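Local atomic coordinates of FMN-binding protein (Syntrophomonas wolfei subsp. wolfei, PDB entry 3IN6), a protein that binds flavin mononucleotide between the two subunits of a dimer and is a flavoprotein of unestablished reaction. Residues S32-T37 with V44-I49; G66-Y71 with P128-L133; G80-L85 with V98-S103. One frame throughout, in Å; residues are numbered along the deposited sequence.

Contact 1. Residues S32-T37 with V44-I49; sequences STTLST and VNIAVI. With FMN (flavin mononucleotide), chain C.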
loop_
_atom_site.group_PDB
_atom_site.type_symbol
_atom_site.label_atom_id
_atom_site.label_comp_id
_atom_site.label_asym_id
_atom_site.label_seq_id
_atom_site.Cartn_x
_atom_site.Cartn_y
_atom_site.Cartn_z
ATOM N N SER A 32 4.315 10.375 -1.130
ATOM C CA SER A 32 4.496 8.935 -1.069
ATOM C C SER A 32 3.938 8.339 0.227
ATOM O O SER A 32 4.664 7.722 1.010
ATOM C CB SER A 32 5.981 8.619 -1.204
ATOM O OG SER A 32 6.630 8.951 -0.004
ATOM N N THR A 33 2.643 8.554 0.443
ATOM C CA THR A 33 1.914 8.038 1.582
ATOM C C THR A 33 0.647 7.352 1.052
ATOM O O THR A 33 -0.060 7.937 0.229
ATOM C CB THR A 33 1.488 9.185 2.511
ATOM O OG1 THR A 33 2.640 9.926 2.924
ATOM C CG2 THR A 33 0.767 8.653 3.730
ATOM N N THR A 34 0.338 6.150 1.543
ATOM C CA THR A 34 -0.819 5.403 1.070
ATOM C C THR A 34 -1.650 4.799 2.190
ATOM O O THR A 34 -1.164 4.658 3.326
ATOM C CB THR A 34 -0.404 4.194 0.165
ATOM O OG1 THR A 34 0.286 3.202 0.955
ATOM C CG2 THR A 34 0.437 4.645 -1.017
ATOM N N LEU A 35 -2.890 4.432 1.846
ATOM C CA LEU A 35 -3.835 3.770 2.772
ATOM C C LEU A 35 -4.382 2.536 2.033
ATOM O O LEU A 35 -5.015 2.649 0.977
ATOM C CB LEU A 35 -4.967 4.713 3.205
ATOM C CG LEU A 35 -6.129 4.082 4.025
ATOM C CD1 LEU A 35 -5.582 3.448 5.298
ATOM C CD2 LEU A 35 -7.228 5.132 4.380
ATOM N N SER A 36 -4.093 1.355 2.566
ATOM C CA SER A 36 -4.544 0.133 1.957
ATOM C C SER A 36 -5.779 -0.284 2.756
ATOM O O SER A 36 -5.767 -0.219 3.986
ATOM C CB SER A 36 -3.436 -0.941 1.975
ATOM O OG SER A 36 -2.302 -0.533 1.233
ATOM N N THR A 37 -6.832 -0.681 2.043
ATOM C CA THR A 37 -8.132 -1.075 2.632
ATOM C C THR A 37 -8.622 -2.384 2.026
ATOM O O THR A 37 -7.966 -2.927 1.155
ATOM C CB THR A 37 -9.192 0.042 2.412
ATOM O OG1 THR A 37 -9.372 0.286 1.001
ATOM C CG2 THR A 37 -8.758 1.365 3.123
ATOM N N VAL A 44 -8.774 -6.260 -1.865
ATOM C CA VAL A 44 -7.923 -5.237 -1.278
ATOM C C VAL A 44 -7.732 -4.068 -2.236
ATOM O O VAL A 44 -7.633 -4.248 -3.444
ATOM C CB VAL A 44 -6.531 -5.832 -0.907
ATOM C CG1 VAL A 44 -5.629 -4.783 -0.278
ATOM C CG2 VAL A 44 -6.691 -7.021 0.029
ATOM N N ASN A 45 -7.724 -2.867 -1.685
ATOM C CA ASN A 45 -7.450 -1.660 -2.445
ATOM C C ASN A 45 -6.326 -0.917 -1.759
ATOM O O ASN A 45 -6.050 -1.139 -0.573
ATOM C CB ASN A 45 -8.677 -0.736 -2.489
ATOM C CG ASN A 45 -8.539 0.371 -3.541
ATOM O OD1 ASN A 45 -8.026 0.126 -4.622
ATOM N ND2 ASN A 45 -9.005 1.582 -3.226
ATOM N N ILE A 46 -5.687 -0.051 -2.529
ATOM C CA ILE A 46 -4.670 0.876 -2.060
ATOM C C ILE A 46 -4.856 2.211 -2.816
ATOM O O ILE A 46 -5.196 2.237 -4.008
ATOM C CB ILE A 46 -3.262 0.336 -2.243
ATOM C CG1 ILE A 46 -2.252 1.310 -1.611
ATOM C CG2 ILE A 46 -2.982 0.050 -3.716
ATOM C CD1 ILE A 46 -0.860 0.804 -1.556
ATOM N N ALA A 47 -4.664 3.315 -2.104
ATOM C CA ALA A 47 -4.828 4.637 -2.682
ATOM C C ALA A 47 -3.839 5.595 -2.041
ATOM O O ALA A 47 -3.448 5.411 -0.871
ATOM C CB ALA A 47 -6.271 5.134 -2.464
ATOM N N VAL A 48 -3.423 6.602 -2.810
ATOM C CA VAL A 48 -2.548 7.647 -2.295
ATOM C C VAL A 48 -3.395 8.596 -1.423
ATOM O O VAL A 48 -4.430 9.102 -1.870
ATOM C CB VAL A 48 -1.861 8.429 -3.423
ATOM C CG1 VAL A 48 -1.019 9.538 -2.844
ATOM C CG2 VAL A 48 -1.014 7.481 -4.282
ATOM N N ILE A 49 -2.954 8.806 -0.183
ATOM C CA ILE A 49 -3.672 9.624 0.803
ATOM C C ILE A 49 -2.675 10.384 1.671
ATOM O O ILE A 49 -2.035 9.773 2.544
ATOM C CB ILE A 49 -4.527 8.717 1.748
ATOM C CG1 ILE A 49 -5.508 7.867 0.943
ATOM C CG2 ILE A 49 -5.276 9.550 2.783
ATOM C CD1 ILE A 49 -6.458 8.655 0.011
HETATM N N1 FMN C . -7.719 11.704 -1.553
HETATM C C2 FMN C . -8.308 11.845 -0.309
HETATM O O2 FMN C . -9.512 11.610 -0.162
HETATM N N3 FMN C . -7.539 12.254 0.775
HETATM C C4 FMN C . -6.188 12.531 0.623
HETATM O O4 FMN C . -5.534 12.900 1.614
HETATM C C4A FMN C . -5.598 12.403 -0.645
HETATM N N5 FMN C . -4.248 12.681 -0.839
HETATM C C5A FMN C . -3.653 12.548 -2.088
HETATM C C6 FMN C . -2.286 12.827 -2.239
HETATM C C7 FMN C . -1.681 12.703 -3.491
HETATM C C7M FMN C . -0.220 13.010 -3.627
HETATM C C8 FMN C . -2.430 12.285 -4.600
HETATM C C8M FMN C . -1.791 12.131 -5.956
HETATM C C9 FMN C . -3.793 11.997 -4.446
HETATM C C9A FMN C . -4.420 12.132 -3.186
HETATM N N10 FMN C . -5.780 11.846 -2.998
HETATM C C10 FMN C . -6.369 11.988 -1.737
HETATM C "C1'" FMN C . -6.651 11.410 -4.155
HETATM C "C2'" FMN C . -6.871 9.898 -4.205
HETATM O "O2'" FMN C . -5.637 9.214 -4.205
HETATM C "C3'" FMN C . -7.706 9.560 -5.446
HETATM O "O3'" FMN C . -9.025 10.027 -5.238
HETATM C "C4'" FMN C . -7.724 8.067 -5.795
HETATM O "O4'" FMN C . -8.283 7.885 -7.077
HETATM C "C5'" FMN C . -8.538 7.249 -4.807
HETATM O "O5'" FMN C . -8.448 5.887 -5.146
HETATM P P FMN C . -9.630 4.836 -4.803
HETATM O O1P FMN C . -10.838 5.078 -5.666
HETATM O O2P FMN C . -10.066 4.916 -3.349
HETATM O O3P FMN C . -9.041 3.514 -5.170
#
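S36 and I46 face each other as a non-hydrogen-bonded pair of an antiparallel hairpin, their CA atoms 4.1 Å apart. I46 holds CG1 anti to its backbone N (chi1 -175°), which sets CG1 3.4 Å from S36 OG, and CD1 is as near to it. The I46 side chain crosses that of T34 obliquely, its CD1 3.7 Å from T34 OG1. A serine suits position 36, its short hydroxyl meeting S36 OG of the second subunit in a hydrogen bond, while I46 packs on V81 of that chain.

On the face bearing L35, T37, N45 and A47, T37 and N45 lie side by side and point the same way, T37 OG1 coming 3.7 Å from N45 CB and hydrogen-bonding N73 ND2. N45 extends its amide to the flavin mononucleotide: ND2 donates to phosphate O3P over 2.7 Å in a nearly straight bond (171°), while OD1 is hydrogen-bonded to Y99 OH of the second subunit. At the end of the strand V48 O accepts from ribityl O2' at 2.6 Å, and V48 CG1 touches the dimethylbenzene ring. I49 CG1 meets L35 CB at 3.9 Å, and its CD1 lies against the pyrimidine part of the flavin.

Strand 44-48 is outermost in the sheet within the chain; strand 33-38 is flanked beyond by strand 79-87, and helix 68-77 covers the T37 and N45 face.

Contact 2. Residues G66-Y71 with P128-L133; sequences GADKTY and PLKNCL. With FMN (flavin mononucleotide), chain C.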
loop_
_atom_site.group_PDB
_atom_site.type_symbol
_atom_site.label_atom_id
_atom_site.label_comp_id
_atom_site.label_asym_id
_atom_site.label_seq_id
_atom_site.Cartn_x
_atom_site.Cartn_y
_atom_site.Cartn_z
ATOM N N GLY A 66 -11.606 12.605 -2.151
ATOM C CA GLY A 66 -11.702 11.689 -3.289
ATOM C C GLY A 66 -11.858 10.316 -2.670
ATOM O O GLY A 66 -12.799 10.078 -1.887
ATOM N N ALA A 67 -10.959 9.402 -3.033
ATOM C CA ALA A 67 -10.872 8.105 -2.383
ATOM C C ALA A 67 -12.203 7.389 -2.144
ATOM O O ALA A 67 -12.459 6.936 -1.035
ATOM C CB ALA A 67 -10.124 8.295 -1.048
ATOM N N ASP A 68 -13.018 7.263 -3.192
ATOM C CA ASP A 68 -14.359 6.640 -3.114
ATOM C C ASP A 68 -14.378 5.163 -2.717
ATOM O O ASP A 68 -15.147 4.771 -1.847
ATOM C CB ASP A 68 -15.073 6.760 -4.466
ATOM C CG ASP A 68 -15.376 8.206 -4.868
ATOM O OD1 ASP A 68 -15.449 9.087 -3.988
ATOM O OD2 ASP A 68 -15.569 8.440 -6.082
ATOM N N LYS A 69 -13.560 4.342 -3.370
ATOM C CA LYS A 69 -13.490 2.903 -3.069
ATOM C C LYS A 69 -12.899 2.698 -1.667
ATOM O O LYS A 69 -13.426 1.922 -0.866
ATOM C CB LYS A 69 -12.672 2.191 -4.145
ATOM C CG LYS A 69 -12.631 0.644 -4.139
ATOM C CD LYS A 69 -14.008 0.017 -4.282
ATOM C CE LYS A 69 -14.059 -1.117 -5.350
ATOM N NZ LYS A 69 -13.011 -2.134 -5.182
ATOM N N THR A 70 -11.815 3.407 -1.382
ATOM C CA THR A 70 -11.183 3.416 -0.051
ATOM C C THR A 70 -12.211 3.695 1.043
ATOM O O THR A 70 -12.275 2.982 2.060
ATOM C CB THR A 70 -10.079 4.481 -0.002
ATOM O OG1 THR A 70 -9.079 4.112 -0.956
ATOM C CG2 THR A 70 -9.430 4.581 1.384
ATOM N N TYR A 71 -13.054 4.699 0.800
ATOM C CA TYR A 71 -14.100 5.070 1.747
ATOM C C TYR A 71 -15.149 3.978 1.890
ATOM O O TYR A 71 -15.545 3.640 3.009
ATOM C CB TYR A 71 -14.772 6.378 1.307
ATOM C CG TYR A 71 -15.904 6.798 2.193
ATOM C CD1 TYR A 71 -15.665 7.251 3.488
ATOM C CD2 TYR A 71 -17.214 6.769 1.740
ATOM C CE1 TYR A 71 -16.708 7.662 4.313
ATOM C CE2 TYR A 71 -18.264 7.176 2.564
ATOM C CZ TYR A 71 -17.999 7.622 3.839
ATOM O OH TYR A 71 -19.029 8.013 4.649
ATOM N N PRO A 128 -13.755 19.764 -2.176
ATOM C CA PRO A 128 -14.552 19.835 -0.960
ATOM C C PRO A 128 -14.312 18.677 0.005
ATOM O O PRO A 128 -14.138 17.529 -0.420
ATOM C CB PRO A 128 -15.992 19.822 -1.480
ATOM C CG PRO A 128 -15.924 19.228 -2.818
ATOM C CD PRO A 128 -14.586 19.565 -3.376
ATOM N N LEU A 129 -14.309 19.001 1.296
ATOM C CA LEU A 129 -14.128 18.024 2.357
ATOM C C LEU A 129 -15.461 17.311 2.605
ATOM O O LEU A 129 -16.389 17.880 3.202
ATOM C CB LEU A 129 -13.654 18.740 3.626
ATOM C CG LEU A 129 -13.187 17.912 4.814
ATOM C CD1 LEU A 129 -11.925 17.163 4.446
ATOM C CD2 LEU A 129 -12.933 18.818 6.006
ATOM N N LYS A 130 -15.558 16.069 2.129
ATOM C CA LYS A 130 -16.787 15.264 2.284
ATOM C C LYS A 130 -16.893 14.583 3.658
ATOM O O LYS A 130 -17.992 14.385 4.190
ATOM C CB LYS A 130 -16.883 14.222 1.159
ATOM C CG LYS A 130 -17.059 14.845 -0.231
ATOM C CD LYS A 130 -17.172 13.806 -1.346
ATOM C CE LYS A 130 -15.893 13.001 -1.476
ATOM N NZ LYS A 130 -15.863 12.099 -2.677
ATOM N N ASN A 131 -15.750 14.205 4.219
ATOM C CA ASN A 131 -15.719 13.560 5.517
ATOM C C ASN A 131 -14.393 13.807 6.213
ATOM O O ASN A 131 -13.351 13.985 5.565
ATOM C CB ASN A 131 -15.819 12.013 5.419
ATOM C CG ASN A 131 -16.846 11.511 4.407
ATOM O OD1 ASN A 131 -16.587 11.494 3.204
ATOM N ND2 ASN A 131 -17.981 11.016 4.902
ATOM N N CYS A 132 -14.440 13.803 7.537
ATOM C CA CYS A 132 -13.233 13.747 8.319
ATOM C C CYS A 132 -13.257 12.308 8.841
ATOM O O CYS A 132 -14.212 11.907 9.512
ATOM C CB CYS A 132 -13.226 14.739 9.470
ATOM S SG CYS A 132 -11.744 14.492 10.458
ATOM N N LEU A 133 -12.260 11.513 8.469
ATOM C CA LEU A 133 -12.192 10.148 8.931
ATOM C C LEU A 133 -11.308 10.119 10.166
ATOM O O LEU A 133 -10.199 10.653 10.151
ATOM C CB LEU A 133 -11.641 9.213 7.849
ATOM C CG LEU A 133 -12.433 9.161 6.545
ATOM C CD1 LEU A 133 -11.721 8.240 5.583
ATOM C CD2 LEU A 133 -13.889 8.734 6.784
HETATM N N1 FMN C . -7.719 11.704 -1.553
HETATM C C2 FMN C . -8.308 11.845 -0.309
HETATM O O2 FMN C . -9.512 11.610 -0.162
HETATM N N3 FMN C . -7.539 12.254 0.775
HETATM C C4 FMN C . -6.188 12.531 0.623
HETATM O O4 FMN C . -5.534 12.900 1.614
HETATM C C4A FMN C . -5.598 12.403 -0.645
HETATM N N5 FMN C . -4.248 12.681 -0.839
HETATM C C5A FMN C . -3.653 12.548 -2.088
HETATM C C6 FMN C . -2.286 12.827 -2.239
HETATM C C7 FMN C . -1.681 12.703 -3.491
HETATM C C7M FMN C . -0.220 13.010 -3.627
HETATM C C8 FMN C . -2.430 12.285 -4.600
HETATM C C8M FMN C . -1.791 12.131 -5.956
HETATM C C9 FMN C . -3.793 11.997 -4.446
HETATM C C9A FMN C . -4.420 12.132 -3.186
HETATM N N10 FMN C . -5.780 11.846 -2.998
HETATM C C10 FMN C . -6.369 11.988 -1.737
HETATM C "C1'" FMN C . -6.651 11.410 -4.155
HETATM C "C2'" FMN C . -6.871 9.898 -4.205
HETATM O "O2'" FMN C . -5.637 9.214 -4.205
HETATM C "C3'" FMN C . -7.706 9.560 -5.446
HETATM O "O3'" FMN C . -9.025 10.027 -5.238
HETATM C "C4'" FMN C . -7.724 8.067 -5.795
HETATM O "O4'" FMN C . -8.283 7.885 -7.077
HETATM C "C5'" FMN C . -8.538 7.249 -4.807
HETATM O "O5'" FMN C . -8.448 5.887 -5.146
HETATM P P FMN C . -9.630 4.836 -4.803
HETATM O O1P FMN C . -10.838 5.078 -5.666
HETATM O O2P FMN C . -10.066 4.916 -3.349
HETATM O O3P FMN C . -9.041 3.514 -5.170
#
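Y71 and N131 cross at about a right angle, with N131 OD1 over one face of the ring, 4.0 Å above its plane and offset toward the rim; the planes of amide and ring are 33° apart. L133 comes to the edge instead, its CD2 in the ring plane and 3.9 Å from Y71 CE1. A tyrosine suits this place, combining a flat apolar ring with a polar tip. The second pair is ionic: K130, bent at chi3, crosses D68 at about a right angle, and K130 NZ gives D68 OD1 a weak hydrogen bond of 3.3 Å within a salt bridge.

R64 ties much of this shell together. It forms a salt bridge with D68, donates to N131 OD1 and makes a cation-pi contact with Y71; K130 and N131 both face it in a classic beta bulge. D105 is hydrogen-bonded to both Y71 OH and N131 ND2. An alanine in place of Y71 would probably leave D105 without one of its partners and open a gap beside L133 and R64.

Outward along the turn, G66 N donates to flavin O2 (3.1 Å) and A67 N to ribityl O3' (3.0 Å), while phosphate O2P takes T70 N and T70 OG1, the latter at 2.7 Å. Beside the positive K130 and R64, D68 is likely to stay ionised, and the N-terminal end of helix 68-77 would favour the phosphate's negative charge.

Contact 3. Residues G80-L85 with V98-S103; sequences GVFMVL and VYVELS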
loop_
_atom_site.group_PDB
_atom_site.type_symbol
_atom_site.label_atom_id
_atom_site.label_comp_id
_atom_site.label_asym_id
_atom_site.label_seq_id
_atom_site.Cartn_x
_atom_site.Cartn_y
_atom_site.Cartn_z
ATOM N N GLY A 80 -7.635 -0.917 7.989
ATOM C CA GLY A 80 -6.681 -0.379 7.013
ATOM C C GLY A 80 -5.265 -0.286 7.515
ATOM O O GLY A 80 -4.963 -0.602 8.674
ATOM N N VAL A 81 -4.372 0.109 6.622
ATOM C CA VAL A 81 -2.997 0.331 7.004
ATOM C C VAL A 81 -2.386 1.449 6.182
ATOM O O VAL A 81 -2.418 1.419 4.952
ATOM C CB VAL A 81 -2.103 -0.944 6.885
ATOM C CG1 VAL A 81 -2.095 -1.537 5.439
ATOM C CG2 VAL A 81 -0.680 -0.622 7.368
ATOM N N PHE A 82 -1.857 2.448 6.878
ATOM C CA PHE A 82 -1.165 3.531 6.233
ATOM C C PHE A 82 0.272 3.134 6.107
ATOM O O PHE A 82 0.815 2.412 6.961
ATOM C CB PHE A 82 -1.180 4.813 7.060
ATOM C CG PHE A 82 -2.471 5.546 7.045
ATOM C CD1 PHE A 82 -2.766 6.428 6.010
ATOM C CD2 PHE A 82 -3.372 5.402 8.079
ATOM C CE1 PHE A 82 -3.948 7.136 6.002
ATOM C CE2 PHE A 82 -4.552 6.117 8.086
ATOM C CZ PHE A 82 -4.840 6.989 7.045
HETATM N N MSE A 83 0.896 3.595 5.034
HETATM C CA MSE A 83 2.305 3.411 4.872
HETATM C C MSE A 83 2.884 4.669 4.298
HETATM O O MSE A 83 2.319 5.246 3.373
HETATM C CB MSE A 83 2.680 2.252 3.944
HETATM C CG MSE A 83 4.244 2.194 3.731
HETATM SE SE MSE A 83 4.971 0.730 2.721
HETATM C CE MSE A 83 5.285 -0.583 4.087
ATOM N N VAL A 84 4.002 5.101 4.875
ATOM C CA VAL A 84 4.798 6.199 4.323
ATOM C C VAL A 84 6.096 5.513 3.947
ATOM O O VAL A 84 6.596 4.679 4.725
ATOM C CB VAL A 84 5.113 7.291 5.340
ATOM C CG1 VAL A 84 6.135 8.322 4.743
ATOM C CG2 VAL A 84 3.856 7.976 5.811
ATOM N N LEU A 85 6.664 5.904 2.801
ATOM C CA LEU A 85 7.870 5.302 2.271
ATOM C C LEU A 85 8.701 6.376 1.568
ATOM O O LEU A 85 8.270 6.950 0.579
ATOM C CB LEU A 85 7.494 4.226 1.255
ATOM C CG LEU A 85 8.621 3.334 0.743
ATOM C CD1 LEU A 85 9.198 2.520 1.889
ATOM C CD2 LEU A 85 8.104 2.418 -0.358
ATOM N N VAL A 98 1.549 2.122 9.674
ATOM C CA VAL A 98 0.638 2.373 10.767
ATOM C C VAL A 98 -0.704 1.686 10.490
ATOM O O VAL A 98 -1.436 2.083 9.574
ATOM C CB VAL A 98 0.406 3.880 10.960
ATOM C CG1 VAL A 98 -0.419 4.118 12.183
ATOM C CG2 VAL A 98 1.746 4.669 11.046
ATOM N N TYR A 99 -1.037 0.686 11.310
ATOM C CA TYR A 99 -2.273 -0.084 11.186
ATOM C C TYR A 99 -3.393 0.552 11.970
ATOM O O TYR A 99 -3.237 0.873 13.150
ATOM C CB TYR A 99 -2.056 -1.519 11.661
ATOM C CG TYR A 99 -0.996 -2.235 10.872
ATOM C CD1 TYR A 99 0.343 -2.020 11.129
ATOM C CD2 TYR A 99 -1.329 -3.146 9.883
ATOM C CE1 TYR A 99 1.312 -2.665 10.441
ATOM C CE2 TYR A 99 -0.346 -3.787 9.161
ATOM C CZ TYR A 99 0.970 -3.555 9.458
ATOM O OH TYR A 99 1.971 -4.181 8.762
ATOM N N VAL A 100 -4.558 0.661 11.332
ATOM C CA VAL A 100 -5.647 1.417 11.885
ATOM C C VAL A 100 -7.030 0.754 11.782
ATOM O O VAL A 100 -7.249 -0.182 11.028
ATOM C CB VAL A 100 -5.751 2.779 11.151
ATOM C CG1 VAL A 100 -4.491 3.657 11.370
ATOM C CG2 VAL A 100 -5.996 2.555 9.636
ATOM N N GLU A 101 -7.953 1.299 12.546
ATOM C CA GLU A 101 -9.362 0.923 12.476
ATOM C C GLU A 101 -10.175 2.205 12.479
ATOM O O GLU A 101 -9.903 3.095 13.273
ATOM C CB GLU A 101 -9.770 0.057 13.650
ATOM C CG GLU A 101 -9.095 -1.280 13.650
ATOM C CD GLU A 101 -9.580 -2.188 14.784
ATOM O OE1 GLU A 101 -10.368 -1.724 15.646
ATOM O OE2 GLU A 101 -9.161 -3.369 14.798
ATOM N N LEU A 102 -11.175 2.298 11.603
ATOM C CA LEU A 102 -12.011 3.493 11.545
ATOM C C LEU A 102 -12.845 3.649 12.807
ATOM O O LEU A 102 -13.594 2.766 13.159
ATOM C CB LEU A 102 -12.941 3.445 10.343
ATOM C CG LEU A 102 -13.730 4.730 10.048
ATOM C CD1 LEU A 102 -12.791 5.875 9.632
ATOM C CD2 LEU A 102 -14.733 4.439 8.963
ATOM N N SER A 103 -12.721 4.787 13.472
ATOM C CA SER A 103 -13.487 5.072 14.676
ATOM C C SER A 103 -14.678 5.959 14.406
ATOM O O SER A 103 -15.733 5.781 15.008
ATOM C CB SER A 103 -12.627 5.782 15.707
ATOM O OG SER A 103 -11.596 4.932 16.131
#
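V81 lies beside Y99, both side chains pointing the same way from a non-hydrogen-bonded antiparallel pair whose CA atoms are 4.3 Å apart. V81 CB already comes 3.8 Å from Y99 CD2. With chi1 at 58°, CG1 stands between the backbone N and the carbonyl carbon and CG2 anti to N, over the middle of the ring. CG2 is 3.7 Å from the Y99 ring centroid and 14° off the normal, a CH-pi contact, and also touches V98 O. A beta-branched valine suits an extended strand and offers the compact methyl this ring face accepts.

The residues on either side of V81 form hydrogen-bonded pairs. G80 and V100 exchange two backbone bonds, that from V100 N to G80 O being nearly straight (177°). A glycine fits closely here, since a CB on G80 would come 3.6 Å from V100 CG2. F82 turns its ring edge to V100, with F82 CD2 3.9 Å from V100 CG1. On this face F135 meets F82 edge-to-face, and I60 packs on F82, V98 and V100.

The chemistry is thus almost wholly apolar beyond the backbone, with Y99 as the polar exception. Its ring serves the sheet, through V81 and a cation-pi contact with K139, while its hydroxyl reaches N45 of the second subunit, so that one residue takes part in both the sheet and the dimer interface.

All three contacts reach one antiparallel sheet. Contact 3 lies nearest the middle of the chain and is buried and chiefly apolar; contact 1, also buried, is a hairpin at the sheet's border, more polar, as it meets both the cofactor and the second subunit. Contact 2 is only partly buried, joins a helix start to a strand, and combines a salt bridge with packing round an aromatic ring. Strands 33-38 and 79-87 are neighbours, so contacts 1 and 3 share backbone bonding, as from T34 N to M83 O. Contacts 1 and 2 hold the same flavin and meet where T70 packs on A47. L133 and L102 link contacts 2 and 3.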